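Local coordinates for cell division control protein 45 cdc45 putative (Entamoeba histolytica, PDB 6CC2), which probably serves DNA replication as the Cdc45 subunit of the replicative CMG helicase, together with the MCM2-7 ring and GINS, at residues Asn425-Cys430 and Pro467-Val472. Residues are numbered along the deposited sequence; the frame is centred on the assembly and turned at random.
With EDO (1,2-ethanediol), chain C.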
loop_
_atom_site.group_PDB
_atom_site.type_symbol
_atom_site.label_atom_id
_atom_site.label_comp_id
_atom_site.label_asym_id
_atom_site.label_seq_id
_atom_site.Cartn_x
_atom_site.Cartn_y
_atom_site.Cartn_z
ATOM N N ASN A 425 -14.025 -21.815 1.481
ATOM C CA ASN A 425 -13.980 -20.555 0.739
ATOM C C ASN A 425 -14.201 -19.356 1.650
ATOM O O ASN A 425 -14.762 -18.342 1.250
ATOM C CB ASN A 425 -14.990 -20.555 -0.401
ATOM C CG ASN A 425 -14.586 -21.477 -1.505
ATOM O OD1 ASN A 425 -13.451 -21.421 -1.969
ATOM N ND2 ASN A 425 -15.482 -22.346 -1.902
ATOM N N LYS A 426 -13.759 -19.472 2.886
ATOM C CA LYS A 426 -13.764 -18.364 3.839
ATOM C C LYS A 426 -12.374 -17.814 4.078
ATOM O O LYS A 426 -12.204 -16.606 4.269
ATOM C CB LYS A 426 -14.362 -18.826 5.168
ATOM C CG LYS A 426 -15.765 -19.415 5.066
ATOM C CD LYS A 426 -16.824 -18.351 5.245
ATOM C CE LYS A 426 -18.218 -18.963 5.271
ATOM N NZ LYS A 426 -19.246 -17.952 5.637
ATOM N N TYR A 427 -11.368 -18.679 4.079
ATOM C CA TYR A 427 -9.997 -18.286 4.299
ATOM C C TYR A 427 -9.116 -19.435 3.857
ATOM O O TYR A 427 -9.548 -20.585 3.796
ATOM C CB TYR A 427 -9.708 -17.941 5.775
ATOM C CG TYR A 427 -10.078 -19.041 6.736
ATOM C CD1 TYR A 427 -11.361 -19.135 7.263
ATOM C CD2 TYR A 427 -9.148 -20.002 7.119
ATOM C CE1 TYR A 427 -11.715 -20.155 8.122
ATOM C CE2 TYR A 427 -9.502 -21.030 7.972
ATOM C CZ TYR A 427 -10.791 -21.105 8.469
ATOM O OH TYR A 427 -11.156 -22.112 9.339
ATOM N N ARG A 428 -7.882 -19.103 3.547
ATOM C CA ARG A 428 -6.831 -20.093 3.396
ATOM C C ARG A 428 -6.073 -20.163 4.716
ATOM O O ARG A 428 -5.928 -19.157 5.413
ATOM C CB ARG A 428 -5.867 -19.769 2.272
ATOM C CG ARG A 428 -6.503 -19.848 0.924
ATOM C CD ARG A 428 -5.458 -19.750 -0.181
ATOM N NE ARG A 428 -6.141 -20.023 -1.439
ATOM C CZ ARG A 428 -6.679 -19.104 -2.231
ATOM N NH1 ARG A 428 -6.540 -17.817 -1.962
ATOM N NH2 ARG A 428 -7.321 -19.485 -3.321
ATOM N N PHE A 429 -5.643 -21.361 5.067
ATOM C CA PHE A 429 -4.920 -21.595 6.315
ATOM C C PHE A 429 -3.656 -22.357 5.960
ATOM O O PHE A 429 -3.716 -23.355 5.228
ATOM C CB PHE A 429 -5.744 -22.417 7.323
ATOM C CG PHE A 429 -5.100 -22.514 8.665
ATOM C CD1 PHE A 429 -4.054 -23.406 8.885
ATOM C CD2 PHE A 429 -5.523 -21.724 9.701
ATOM C CE1 PHE A 429 -3.445 -23.475 10.148
ATOM C CE2 PHE A 429 -4.911 -21.776 10.948
ATOM C CZ PHE A 429 -3.862 -22.648 11.153
ATOM N N CYS A 430 -2.524 -21.891 6.486
ATOM C CA CYS A 430 -1.255 -22.558 6.260
ATOM C C CYS A 430 -0.486 -22.580 7.572
ATOM O O CYS A 430 -0.444 -21.576 8.276
ATOM C CB CYS A 430 -0.431 -21.847 5.214
ATOM S SG CYS A 430 0.958 -22.855 4.683
ATOM N N PRO A 467 -8.955 -14.149 2.220
ATOM C CA PRO A 467 -8.055 -13.800 3.319
ATOM C C PRO A 467 -7.234 -15.018 3.702
ATOM O O PRO A 467 -7.553 -16.155 3.333
ATOM C CB PRO A 467 -9.008 -13.343 4.430
ATOM C CG PRO A 467 -10.283 -14.032 4.152
ATOM C CD PRO A 467 -10.360 -14.238 2.649
ATOM N N PHE A 468 -6.116 -14.762 4.371
ATOM C CA PHE A 468 -5.102 -15.780 4.615
ATOM C C PHE A 468 -4.739 -15.816 6.096
ATOM O O PHE A 468 -4.470 -14.770 6.698
ATOM C CB PHE A 468 -3.844 -15.504 3.776
ATOM C CG PHE A 468 -2.963 -16.694 3.604
ATOM C CD1 PHE A 468 -2.043 -17.050 4.583
ATOM C CD2 PHE A 468 -3.018 -17.449 2.446
ATOM C CE1 PHE A 468 -1.241 -18.155 4.416
ATOM C CE2 PHE A 468 -2.206 -18.544 2.259
ATOM C CZ PHE A 468 -1.327 -18.921 3.258
ATOM N N ILE A 469 -4.724 -17.016 6.673
ATOM C CA ILE A 469 -4.340 -17.230 8.069
ATOM C C ILE A 469 -3.100 -18.109 8.069
ATOM O O ILE A 469 -3.103 -19.215 7.506
ATOM C CB ILE A 469 -5.471 -17.860 8.896
ATOM C CG1 ILE A 469 -6.641 -16.889 8.980
ATOM C CG2 ILE A 469 -4.946 -18.196 10.310
ATOM C CD1 ILE A 469 -7.878 -17.455 9.568
ATOM N N LEU A 470 -2.024 -17.595 8.665
ATOM C CA LEU A 470 -0.718 -18.238 8.657
ATOM C C LEU A 470 -0.309 -18.524 10.091
ATOM O O LEU A 470 -0.366 -17.626 10.936
ATOM C CB LEU A 470 0.316 -17.314 7.993
ATOM C CG LEU A 470 1.766 -17.800 8.077
ATOM C CD1 LEU A 470 1.990 -19.000 7.253
ATOM C CD2 LEU A 470 2.688 -16.644 7.637
ATOM N N ALA A 471 0.060 -19.770 10.355
ATOM C CA ALA A 471 0.583 -20.193 11.658
ATOM C C ALA A 471 2.044 -20.591 11.517
ATOM O O ALA A 471 2.369 -21.478 10.718
ATOM C CB ALA A 471 -0.220 -21.369 12.199
ATOM N N VAL A 472 2.916 -19.962 12.305
ATOM C CA VAL A 472 4.346 -20.231 12.256
ATOM C C VAL A 472 4.820 -20.699 13.614
ATOM O O VAL A 472 4.572 -20.027 14.627
ATOM C CB VAL A 472 5.149 -18.991 11.803
ATOM C CG1 VAL A 472 6.643 -19.370 11.616
ATOM C CG2 VAL A 472 4.555 -18.396 10.522
HETATM C C1 EDO C . -4.419 -23.236 -0.171
HETATM O O1 EDO C . -3.341 -22.715 -0.982
HETATM C C2 EDO C . -5.546 -23.776 -1.054
HETATM O O2 EDO C . -6.060 -22.750 -1.906
#
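Arg428, Phe429 and Cys430 pair in parallel register with Phe468, Ile469 and Leu470 in the two strands of a beta-alpha-beta crossover, whose axes lie 13° apart. Four backbone hydrogen bonds join them. Arg428 N reaches Pro467 O at 3.0 Å and Cys430 N reaches Ile469 O at 2.9 Å; Ile469 N returns to Arg428 O and Ala471 N to Cys430 O, each at 2.8 Å.

On the face bearing Phe429 and Ile469, the two branches of the isoleucine serve different aromatics. Its extended arm (chi2 171°) brings CD1 over a face of the Tyr427 ring, 4.2 Å from the centroid, in a CH-pi contact. CG2 sits out of plane against the CD2-CE2 side of the Phe429 ring, 3.6 Å from CD2, while Ala471 CB approaches CZ obliquely. Helices 494-508 and 529-537 cover this side.

Across the sheet, the Phe468 ring leans towards strand 427-432: its CD2 and CE2 side lies against Arg428 CB, and CZ comes within 3.6 Å of Cys430 CB. Cys430 SG, anti to the backbone N (chi1 -168°), forms the disulfide with Cys420 that ties in the adjoining antiparallel strand 419-423. The extended Arg428 chain leads away from Phe468; NE donates to O2 of ethanediol, probably a crystallisation additive, at 2.8 Å, while NH2 is held by the carbonyl of Lys464. Helix 444-462, from the crossover, packs on Arg428 and Phe468. Helices on both faces of the mixed sheet give a three-layer alpha/beta/alpha sandwich, consistent with the C-terminal DHHA1-like domain of Cdc45 and its RecJ relatives.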